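Nickel-dependent hydrogenase large subunit (Allochromatium vinosum, PDB 3MYR) catalyses the oxidation of molecular hydrogen at a nickel-iron centre, passing the electrons to an acceptor, as the large subunit of a heterodimeric hydrogenase. Local coordinates at residues G15-E20 against P554-A559; V386-L391 against S510-G515; A523-A528 against H550-C555. All blocks are in the same frame, centred on the assembly; numbering follows the deposited sequence.

Contact 1: residues G15-E20 against P554-A559. With NFV (Ni-Fe oxidized active center), chain N.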
loop_
_atom_site.group_PDB
_atom_site.type_symbol
_atom_site.label_atom_id
_atom_site.label_comp_id
_atom_site.label_asym_id
_atom_site.label_seq_id
_atom_site.Cartn_x
_atom_site.Cartn_y
_atom_site.Cartn_z
ATOM N N GLY B 15 1.831 8.088 0.474
ATOM C CA GLY B 15 1.431 9.014 1.498
ATOM C C GLY B 15 2.315 10.223 1.657
ATOM O O GLY B 15 3.078 10.580 0.765
ATOM N N HIS B 16 2.221 10.860 2.824
ATOM C CA HIS B 16 2.623 12.259 2.953
ATOM C C HIS B 16 3.754 12.432 3.943
ATOM O O HIS B 16 3.514 12.437 5.148
ATOM C CB HIS B 16 1.398 13.105 3.374
ATOM C CG HIS B 16 0.403 13.239 2.270
ATOM N ND1 HIS B 16 -0.802 12.554 2.252
ATOM C CD2 HIS B 16 0.514 13.830 1.062
ATOM C CE1 HIS B 16 -1.453 12.839 1.133
ATOM N NE2 HIS B 16 -0.657 13.582 0.382
ATOM N N LEU B 17 4.971 12.561 3.433
ATOM C CA LEU B 17 6.154 12.563 4.256
ATOM C C LEU B 17 6.977 13.807 3.955
ATOM O O LEU B 17 7.225 14.156 2.812
ATOM C CB LEU B 17 6.990 11.309 4.050
ATOM C CG LEU B 17 8.327 11.134 4.835
ATOM C CD1 LEU B 17 8.136 10.897 6.353
ATOM C CD2 LEU B 17 9.191 9.951 4.258
ATOM N N ARG B 18 7.446 14.419 5.030
ATOM C CA ARG B 18 8.322 15.590 4.963
ATOM C C ARG B 18 9.624 15.182 5.725
ATOM O O ARG B 18 9.529 14.568 6.817
ATOM C CB ARG B 18 7.637 16.806 5.650
ATOM C CG ARG B 18 8.628 17.952 6.085
ATOM C CD ARG B 18 7.807 19.050 6.726
ATOM N NE ARG B 18 8.511 20.333 6.807
ATOM C CZ ARG B 18 8.299 21.388 6.027
ATOM N NH1 ARG B 18 7.379 21.331 5.058
ATOM N NH2 ARG B 18 8.981 22.525 6.255
ATOM N N ILE B 19 10.789 15.433 5.123
ATOM C CA ILE B 19 12.082 15.304 5.807
ATOM C C ILE B 19 12.686 16.683 5.997
ATOM O O ILE B 19 12.702 17.491 5.037
ATOM C CB ILE B 19 13.075 14.440 4.973
ATOM C CG1 ILE B 19 12.496 13.029 4.723
ATOM C CG2 ILE B 19 14.471 14.369 5.668
ATOM C CD1 ILE B 19 12.400 12.201 5.969
ATOM N N GLU B 20 13.158 16.978 7.231
ATOM C CA GLU B 20 13.987 18.165 7.461
ATOM C C GLU B 20 15.352 17.678 7.916
ATOM O O GLU B 20 15.448 16.657 8.617
ATOM C CB GLU B 20 13.319 19.087 8.488
ATOM C CG GLU B 20 12.009 19.667 7.894
ATOM C CD GLU B 20 11.386 20.802 8.740
ATOM O OE1 GLU B 20 10.289 21.332 8.377
ATOM O OE2 GLU B 20 11.995 21.154 9.762
ATOM N N PRO B 554 8.705 3.618 2.498
ATOM C CA PRO B 554 7.771 4.279 3.439
ATOM C C PRO B 554 6.310 4.235 2.984
ATOM O O PRO B 554 6.016 4.338 1.796
ATOM C CB PRO B 554 8.224 5.746 3.453
ATOM C CG PRO B 554 9.662 5.738 2.903
ATOM C CD PRO B 554 9.732 4.543 1.984
ATOM N N CYS B 555 5.399 4.130 3.942
ATOM C CA CYS B 555 3.987 4.240 3.669
ATOM C C CYS B 555 3.370 5.008 4.836
ATOM O O CYS B 555 3.319 4.505 5.961
ATOM C CB CYS B 555 3.375 2.839 3.534
ATOM S SG CYS B 555 1.571 3.030 3.210
ATOM N N ILE B 556 2.960 6.257 4.595
ATOM C CA ILE B 556 2.581 7.158 5.718
ATOM C C ILE B 556 1.092 6.981 5.996
ATOM O O ILE B 556 0.607 7.272 7.094
ATOM C CB ILE B 556 2.930 8.641 5.426
ATOM C CG1 ILE B 556 4.484 8.831 5.203
ATOM C CG2 ILE B 556 2.487 9.516 6.564
ATOM C CD1 ILE B 556 5.448 7.976 6.057
ATOM N N ALA B 557 0.350 6.497 5.009
ATOM C CA ALA B 557 -1.054 6.184 5.325
ATOM C C ALA B 557 -1.013 5.003 6.310
ATOM O O ALA B 557 -1.671 5.042 7.363
ATOM C CB ALA B 557 -1.842 5.764 4.009
ATOM N N CYS B 558 -0.183 3.985 6.045
ATOM C CA CYS B 558 -0.017 2.957 7.078
ATOM C C CYS B 558 0.496 3.524 8.399
ATOM O O CYS B 558 0.015 3.153 9.475
ATOM C CB CYS B 558 1.018 1.939 6.626
ATOM S SG CYS B 558 0.302 0.597 5.723
ATOM N N ALA B 559 1.543 4.368 8.323
ATOM C CA ALA B 559 2.255 4.751 9.552
ATOM C C ALA B 559 1.320 5.520 10.530
ATOM O O ALA B 559 1.500 5.456 11.758
ATOM C CB ALA B 559 3.491 5.663 9.202
HETATM FE FE NFV N . 1.821 -1.099 5.149
HETATM NI NI NFV N . 0.820 0.916 3.145
HETATM C C1 NFV N . 1.424 -1.976 6.394
HETATM O O1 NFV N . 1.170 -2.702 7.366
HETATM C C2 NFV N . 2.980 -2.502 4.582
HETATM N N2 NFV N . 3.683 -3.391 4.240
HETATM C C3 NFV N . 3.204 -0.224 6.084
HETATM N N3 NFV N . 4.044 0.336 6.677
HETATM O O4 NFV N . 2.368 -0.084 3.531
#
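Ile556, between Cys555 and Cys558 of the C-terminal Cys-x-x-Cys motif of the large subunit, meets Gly15, His16 and Leu17; the two cysteines bind the metals, while Ile556 points toward Gly15 and the start of strand 17-24. The tight part is the Ile556 side chain against the backbone of Gly15 and His16. Ile556 CG2 lies 3.4 Å from His16 O, its CB faces Gly15 C at 4.1 Å, and the CA atoms of Gly15 and Ile556 are 4.8 Å apart. A side chain at Gly15 could not be fitted, since a CB there would come within 3.0 Å of Ala557 N. Leu17 CB touches Ile556 CG1 at 3.7 Å, and the two side chains cross at about a right angle. The looser side is the far end of Leu17: with CG anti to the backbone N (chi1 179°), its CD2 comes no nearer to Pro554 CB than 4.4 Å, and Tyr526 and Ile549 pack around the same leucine. Cys555 turns away from the strand. Its SG, with Cys61 of the same chain, binds nickel, and Cys558 and Cys64 bind iron. Cys555 SG also caps the helix, accepting a bond from Cys558 N at 3.5 Å.

Contact 2: residues V386-L391 against S510-G515. With NFV (Ni-Fe oxidized active center), chain N.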
loop_
_atom_site.group_PDB
_atom_site.type_symbol
_atom_site.label_atom_id
_atom_site.label_comp_id
_atom_site.label_asym_id
_atom_site.label_seq_id
_atom_site.Cartn_x
_atom_site.Cartn_y
_atom_site.Cartn_z
ATOM N N VAL B 386 13.840 0.527 16.885
ATOM C CA VAL B 386 14.177 -0.635 16.120
ATOM C C VAL B 386 13.807 -0.400 14.639
ATOM O O VAL B 386 13.014 0.501 14.312
ATOM C CB VAL B 386 13.463 -1.938 16.690
ATOM C CG1 VAL B 386 13.787 -2.177 18.127
ATOM C CG2 VAL B 386 11.975 -1.794 16.583
ATOM N N GLU B 387 14.352 -1.247 13.771
ATOM C CA GLU B 387 13.979 -1.242 12.361
ATOM C C GLU B 387 13.153 -2.509 12.080
ATOM O O GLU B 387 13.491 -3.602 12.602
ATOM C CB GLU B 387 15.204 -1.243 11.455
ATOM C CG GLU B 387 14.826 -1.542 9.987
ATOM C CD GLU B 387 15.940 -1.261 8.977
ATOM O OE1 GLU B 387 15.860 -1.754 7.808
ATOM O OE2 GLU B 387 16.927 -0.584 9.358
ATOM N N VAL B 388 12.080 -2.382 11.275
ATOM C CA VAL B 388 11.355 -3.573 10.872
ATOM C C VAL B 388 11.394 -3.676 9.345
ATOM O O VAL B 388 11.733 -2.712 8.643
ATOM C CB VAL B 388 9.847 -3.543 11.348
ATOM C CG1 VAL B 388 9.830 -3.521 12.924
ATOM C CG2 VAL B 388 9.143 -2.254 10.817
ATOM N N GLY B 389 11.000 -4.814 8.813
ATOM C CA GLY B 389 10.836 -4.869 7.346
ATOM C C GLY B 389 11.782 -5.933 6.790
ATOM O O GLY B 389 12.259 -6.828 7.532
ATOM N N PRO B 390 12.033 -5.883 5.464
ATOM C CA PRO B 390 12.826 -6.952 4.860
ATOM C C PRO B 390 14.180 -7.178 5.482
ATOM O O PRO B 390 14.634 -8.321 5.535
ATOM C CB PRO B 390 12.983 -6.505 3.372
ATOM C CG PRO B 390 11.710 -5.673 3.120
ATOM C CD PRO B 390 11.496 -4.929 4.477
ATOM N N LEU B 391 14.897 -6.112 5.844
ATOM C CA LEU B 391 16.240 -6.295 6.436
ATOM C C LEU B 391 16.144 -7.056 7.791
ATOM O O LEU B 391 16.926 -7.971 8.084
ATOM C CB LEU B 391 16.964 -4.958 6.614
ATOM C CG LEU B 391 18.460 -5.025 7.068
ATOM C CD1 LEU B 391 19.331 -6.057 6.283
ATOM C CD2 LEU B 391 19.143 -3.600 7.029
ATOM N N SER B 510 5.671 1.109 9.131
ATOM C CA SER B 510 6.238 2.422 8.861
ATOM C C SER B 510 6.034 3.323 10.078
ATOM O O SER B 510 6.765 4.275 10.194
ATOM C CB SER B 510 5.641 3.056 7.601
ATOM O OG SER B 510 6.142 2.349 6.489
ATOM N N THR B 511 5.107 2.995 11.005
ATOM C CA THR B 511 5.099 3.695 12.323
ATOM C C THR B 511 6.429 3.513 13.035
ATOM O O THR B 511 7.061 4.479 13.434
ATOM C CB THR B 511 3.918 3.281 13.268
ATOM O OG1 THR B 511 2.730 3.151 12.477
ATOM C CG2 THR B 511 3.696 4.374 14.339
ATOM N N TRP B 512 6.873 2.266 13.185
ATOM C CA TRP B 512 8.206 1.996 13.760
ATOM C C TRP B 512 9.287 2.756 13.020
ATOM O O TRP B 512 10.094 3.477 13.652
ATOM C CB TRP B 512 8.547 0.472 13.621
ATOM C CG TRP B 512 7.731 -0.384 14.543
ATOM C CD1 TRP B 512 6.617 -1.086 14.228
ATOM C CD2 TRP B 512 7.998 -0.640 15.933
ATOM N NE1 TRP B 512 6.174 -1.803 15.327
ATOM C CE2 TRP B 512 6.995 -1.530 16.395
ATOM C CE3 TRP B 512 8.998 -0.204 16.836
ATOM C CZ2 TRP B 512 6.952 -2.008 17.729
ATOM C CZ3 TRP B 512 8.958 -0.662 18.168
ATOM C CH2 TRP B 512 7.942 -1.580 18.608
ATOM N N ASN B 513 9.397 2.527 11.696
ATOM C CA ASN B 513 10.601 3.038 10.995
ATOM C C ASN B 513 10.637 4.555 10.845
ATOM O O ASN B 513 11.687 5.198 10.956
ATOM C CB ASN B 513 10.685 2.379 9.594
ATOM C CG ASN B 513 10.993 0.885 9.676
ATOM O OD1 ASN B 513 11.590 0.419 10.646
ATOM N ND2 ASN B 513 10.655 0.154 8.635
ATOM N N ALA B 514 9.484 5.146 10.512
ATOM C CA ALA B 514 9.416 6.576 10.147
ATOM C C ALA B 514 9.071 7.474 11.358
ATOM O O ALA B 514 8.968 8.725 11.242
ATOM C CB ALA B 514 8.345 6.732 9.095
ATOM N N GLY B 515 8.742 6.857 12.480
ATOM C CA GLY B 515 8.191 7.601 13.619
ATOM C C GLY B 515 9.272 8.506 14.200
ATOM O O GLY B 515 10.470 8.299 13.958
HETATM FE FE NFV N . 1.821 -1.099 5.149
HETATM NI NI NFV N . 0.820 0.916 3.145
HETATM C C1 NFV N . 1.424 -1.976 6.394
HETATM O O1 NFV N . 1.170 -2.702 7.366
HETATM C C2 NFV N . 2.980 -2.502 4.582
HETATM N N2 NFV N . 3.683 -3.391 4.240
HETATM C C3 NFV N . 3.204 -0.224 6.084
HETATM N N3 NFV N . 4.044 0.336 6.677
HETATM O O4 NFV N . 2.368 -0.084 3.531
HETATM O O HOH W 1 12.568 3.136 14.645
#
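Asn513 reaches across to Val388 and grips its backbone with both ends of the carboxamide. The CB of Asn513 makes no close approach itself. It directs CG anti to the carbonyl carbon (chi1 -68°), which brings the amide group over the loop, with CG 3.8 Å from both Val388 N and Val388 O. At the tip the two branches divide the work. OD1 takes the N-H of Val388 at 2.9 Å, in the carbonyl plane and on a lone pair, with an N-H...O angle of 165°; the same oxygen also rests against Glu387 CA. ND2 donates one N-H to Val388 O at 3.1 Å, approaching from above that carbonyl plane, 38° out of it, and is flanked by Val388 CG2 at 3.6 Å. Two bonds to one residue fix the rotation of the amide and leave the N-H and C=O of Val388 both satisfied.

The asparagine stands on helix 509-514, the short helix at the nickel-iron pocket. At its start Ser510 OG donates to cyanide nitrogen N3 of the metal centre at 2.9 Å, and Ser510 N donates to the same atom. Beside Asn513, Trp512 turns its indole to the loop: Val388 CG1 sits over one face, offset toward the rim, while Val386 CG2 comes up obliquely to the benzene portion, 3.4 Å from Trp512 CE3. Pro379, Trp381 and Leu282 are further neighbours of the indole. Water 1 ties the backbones together, donating to Val386 O and to Trp512 O at 2.7 Å each. Glu387 sets off away from the helix, though its CG still brushes Asn513 OD1, and its carboxylate forms a salt bridge with Arg429.

Contact 3: residues A523-A528 against H550-C555. With NFV (Ni-Fe oxidized active center), chain N.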
loop_
_atom_site.group_PDB
_atom_site.type_symbol
_atom_site.label_atom_id
_atom_site.label_comp_id
_atom_site.label_asym_id
_atom_site.label_seq_id
_atom_site.Cartn_x
_atom_site.Cartn_y
_atom_site.Cartn_z
ATOM N N ALA B 523 16.259 8.866 18.154
ATOM C CA ALA B 523 15.724 9.009 16.799
ATOM C C ALA B 523 15.092 7.700 16.323
ATOM O O ALA B 523 15.530 6.609 16.755
ATOM C CB ALA B 523 16.888 9.451 15.803
ATOM N N GLY B 524 14.143 7.792 15.375
ATOM C CA GLY B 524 13.648 6.613 14.699
ATOM C C GLY B 524 14.537 6.147 13.534
ATOM O O GLY B 524 15.490 6.838 13.163
ATOM N N ALA B 525 14.186 4.993 12.922
ATOM C CA ALA B 525 15.031 4.379 11.868
ATOM C C ALA B 525 15.379 5.349 10.710
ATOM O O ALA B 525 16.549 5.480 10.361
ATOM C CB ALA B 525 14.458 3.115 11.361
ATOM N N TYR B 526 14.392 6.062 10.169
ATOM C CA TYR B 526 14.693 6.929 8.990
ATOM C C TYR B 526 15.685 7.981 9.446
ATOM O O TYR B 526 16.626 8.317 8.765
ATOM C CB TYR B 526 13.449 7.692 8.521
ATOM C CG TYR B 526 12.367 6.883 7.821
ATOM C CD1 TYR B 526 12.381 5.478 7.812
ATOM C CD2 TYR B 526 11.320 7.527 7.193
ATOM C CE1 TYR B 526 11.380 4.741 7.155
ATOM C CE2 TYR B 526 10.308 6.793 6.520
ATOM C CZ TYR B 526 10.316 5.411 6.554
ATOM O OH TYR B 526 9.240 4.704 6.032
ATOM N N GLU B 527 15.403 8.572 10.595
ATOM C CA GLU B 527 16.201 9.667 11.099
ATOM C C GLU B 527 17.641 9.199 11.412
ATOM O O GLU B 527 18.628 9.857 11.036
ATOM C CB GLU B 527 15.494 10.307 12.334
ATOM C CG GLU B 527 14.091 10.943 12.044
ATOM C CD GLU B 527 13.359 11.307 13.365
ATOM O OE1 GLU B 527 12.550 12.267 13.402
ATOM O OE2 GLU B 527 13.632 10.647 14.400
ATOM N N ALA B 528 17.771 8.041 12.047
ATOM C CA ALA B 528 19.104 7.562 12.406
ATOM C C ALA B 528 19.811 7.135 11.112
ATOM O O ALA B 528 21.039 7.281 11.002
ATOM C CB ALA B 528 19.037 6.377 13.394
ATOM N N HIS B 550 13.764 5.895 0.460
ATOM C CA HIS B 550 12.992 4.958 -0.380
ATOM C C HIS B 550 13.386 3.517 -0.052
ATOM O O HIS B 550 12.568 2.604 -0.165
ATOM C CB HIS B 550 13.234 5.212 -1.865
ATOM C CG HIS B 550 12.583 6.457 -2.381
ATOM N ND1 HIS B 550 13.160 7.252 -3.354
ATOM C CD2 HIS B 550 11.372 7.010 -2.112
ATOM C CE1 HIS B 550 12.331 8.240 -3.654
ATOM N NE2 HIS B 550 11.244 8.119 -2.913
ATOM N N SER B 551 14.620 3.294 0.410
ATOM C CA SER B 551 15.007 1.912 0.719
ATOM C C SER B 551 14.163 1.319 1.848
ATOM O O SER B 551 14.121 0.110 1.966
ATOM C CB SER B 551 16.506 1.778 1.077
ATOM O OG SER B 551 16.820 2.375 2.352
ATOM N N PHE B 552 13.589 2.148 2.723
ATOM C CA PHE B 552 12.637 1.652 3.757
ATOM C C PHE B 552 11.223 1.401 3.228
ATOM O O PHE B 552 10.372 0.904 3.975
ATOM C CB PHE B 552 12.524 2.656 4.958
ATOM C CG PHE B 552 13.733 2.696 5.838
ATOM C CD1 PHE B 552 13.820 1.861 6.941
ATOM C CD2 PHE B 552 14.743 3.658 5.634
ATOM C CE1 PHE B 552 14.899 1.902 7.823
ATOM C CE2 PHE B 552 15.857 3.709 6.504
ATOM C CZ PHE B 552 15.940 2.855 7.593
ATOM N N ASP B 553 10.963 1.784 1.969
ATOM C CA ASP B 553 9.648 1.615 1.345
ATOM C C ASP B 553 8.577 2.306 2.245
ATOM O O ASP B 553 7.650 1.660 2.718
ATOM C CB ASP B 553 9.386 0.081 1.219
ATOM C CG ASP B 553 8.172 -0.287 0.329
ATOM O OD1 ASP B 553 7.888 -1.520 0.252
ATOM O OD2 ASP B 553 7.445 0.603 -0.196
ATOM N N PRO B 554 8.705 3.618 2.498
ATOM C CA PRO B 554 7.771 4.279 3.439
ATOM C C PRO B 554 6.310 4.235 2.984
ATOM O O PRO B 554 6.016 4.338 1.796
ATOM C CB PRO B 554 8.224 5.746 3.453
ATOM C CG PRO B 554 9.662 5.738 2.903
ATOM C CD PRO B 554 9.732 4.543 1.984
ATOM N N CYS B 555 5.399 4.130 3.942
ATOM C CA CYS B 555 3.987 4.240 3.669
ATOM C C CYS B 555 3.370 5.008 4.836
ATOM O O CYS B 555 3.319 4.505 5.961
ATOM C CB CYS B 555 3.375 2.839 3.534
ATOM S SG CYS B 555 1.571 3.030 3.210
HETATM FE FE NFV N . 1.821 -1.099 5.149
HETATM NI NI NFV N . 0.820 0.916 3.145
HETATM C C1 NFV N . 1.424 -1.976 6.394
HETATM O O1 NFV N . 1.170 -2.702 7.366
HETATM C C2 NFV N . 2.980 -2.502 4.582
HETATM N N2 NFV N . 3.683 -3.391 4.240
HETATM C C3 NFV N . 3.204 -0.224 6.084
HETATM N N3 NFV N . 4.044 0.336 6.677
HETATM O O4 NFV N . 2.368 -0.084 3.531
HETATM O O HOH W 2 8.881 2.020 6.193
#
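The turn leading from helix 543-551 into the nickel-binding Cys555 is packed on one side by Tyr526 of helix 525-531, which lies along Phe552 and ends on Pro554. With CG anti to the carbonyl carbon (chi1 -72°), the Tyr526 ring is carried past Phe552, whose side chain runs in the opposite direction, toward Pro554. The closest carbon approach is Tyr526 CE1 to Phe552 CB, a tight 3.2 Å. The ring centroids of Tyr526 and Phe552 are 4.9 Å apart with planes at 43°, an oblique pair in which Tyr526 CD1 stands over one face of the phenyl ring, offset toward its rim. Further out on that ring, Phe552 CE1 touches Ala525 CB at 3.8 Å, so two consecutive helix residues hold the phenylalanine.

Beyond the phenyl ring the tyrosine reaches the Asp-Pro-Cys segment that opens the C-terminal Cys-x-x-Cys motif of these hydrogenases. Tyr526 OH is 3.0 Å from Pro554 CB, a close fit, and Tyr526 CZ lies 3.7 Å from Pro554 CG. The hydroxyl also has a polar partner: water 2, in the plane of the phenol at its edge, is 2.7 Å from Tyr526 OH and donates to Phe552 O at 2.9 Å. That water thus links the helix to the backbone of the turn. A leucine in place of Tyr526 would probably leave water 2 without its hydroxyl mate, open a gap beside Pro554 and let the Phe552 ring turn more freely. The turn itself passes through Asp553 at positive phi (55°), which points away from segment 523-528 and pairs with Arg487 in a salt bridge. Within the start of helix 525-531, Gly524 N at the N-cap donates to Glu527 OE2, a bond that bears on the contact only by placing Ala525 and Tyr526.

In the fold
All three contacts are core: every touching residue is buried. Contacts 1 and 3 share Pro554 and Cys555, meeting at Pro554, where Leu17 of contact 1 and Tyr526 of contact 3 also touch each other. Contact 1 is essentially apolar, while contact 3 adds a water bridge to its aromatic packing; neither has a direct hydrogen bond between its segments. Contact 2 lies nearest the chain centre and differs in chemistry, with direct polar bonds from a side-chain amide to a loop backbone. It also joins the others: Ser510 OG probably accepts from Cys555 N at 3.2 Å, Thr511 OG1 lies 2.7 Å from Ala559 O, and Asn513 O is met by Tyr526 N at 2.9 Å. Contact 1 alone touches the small subunit.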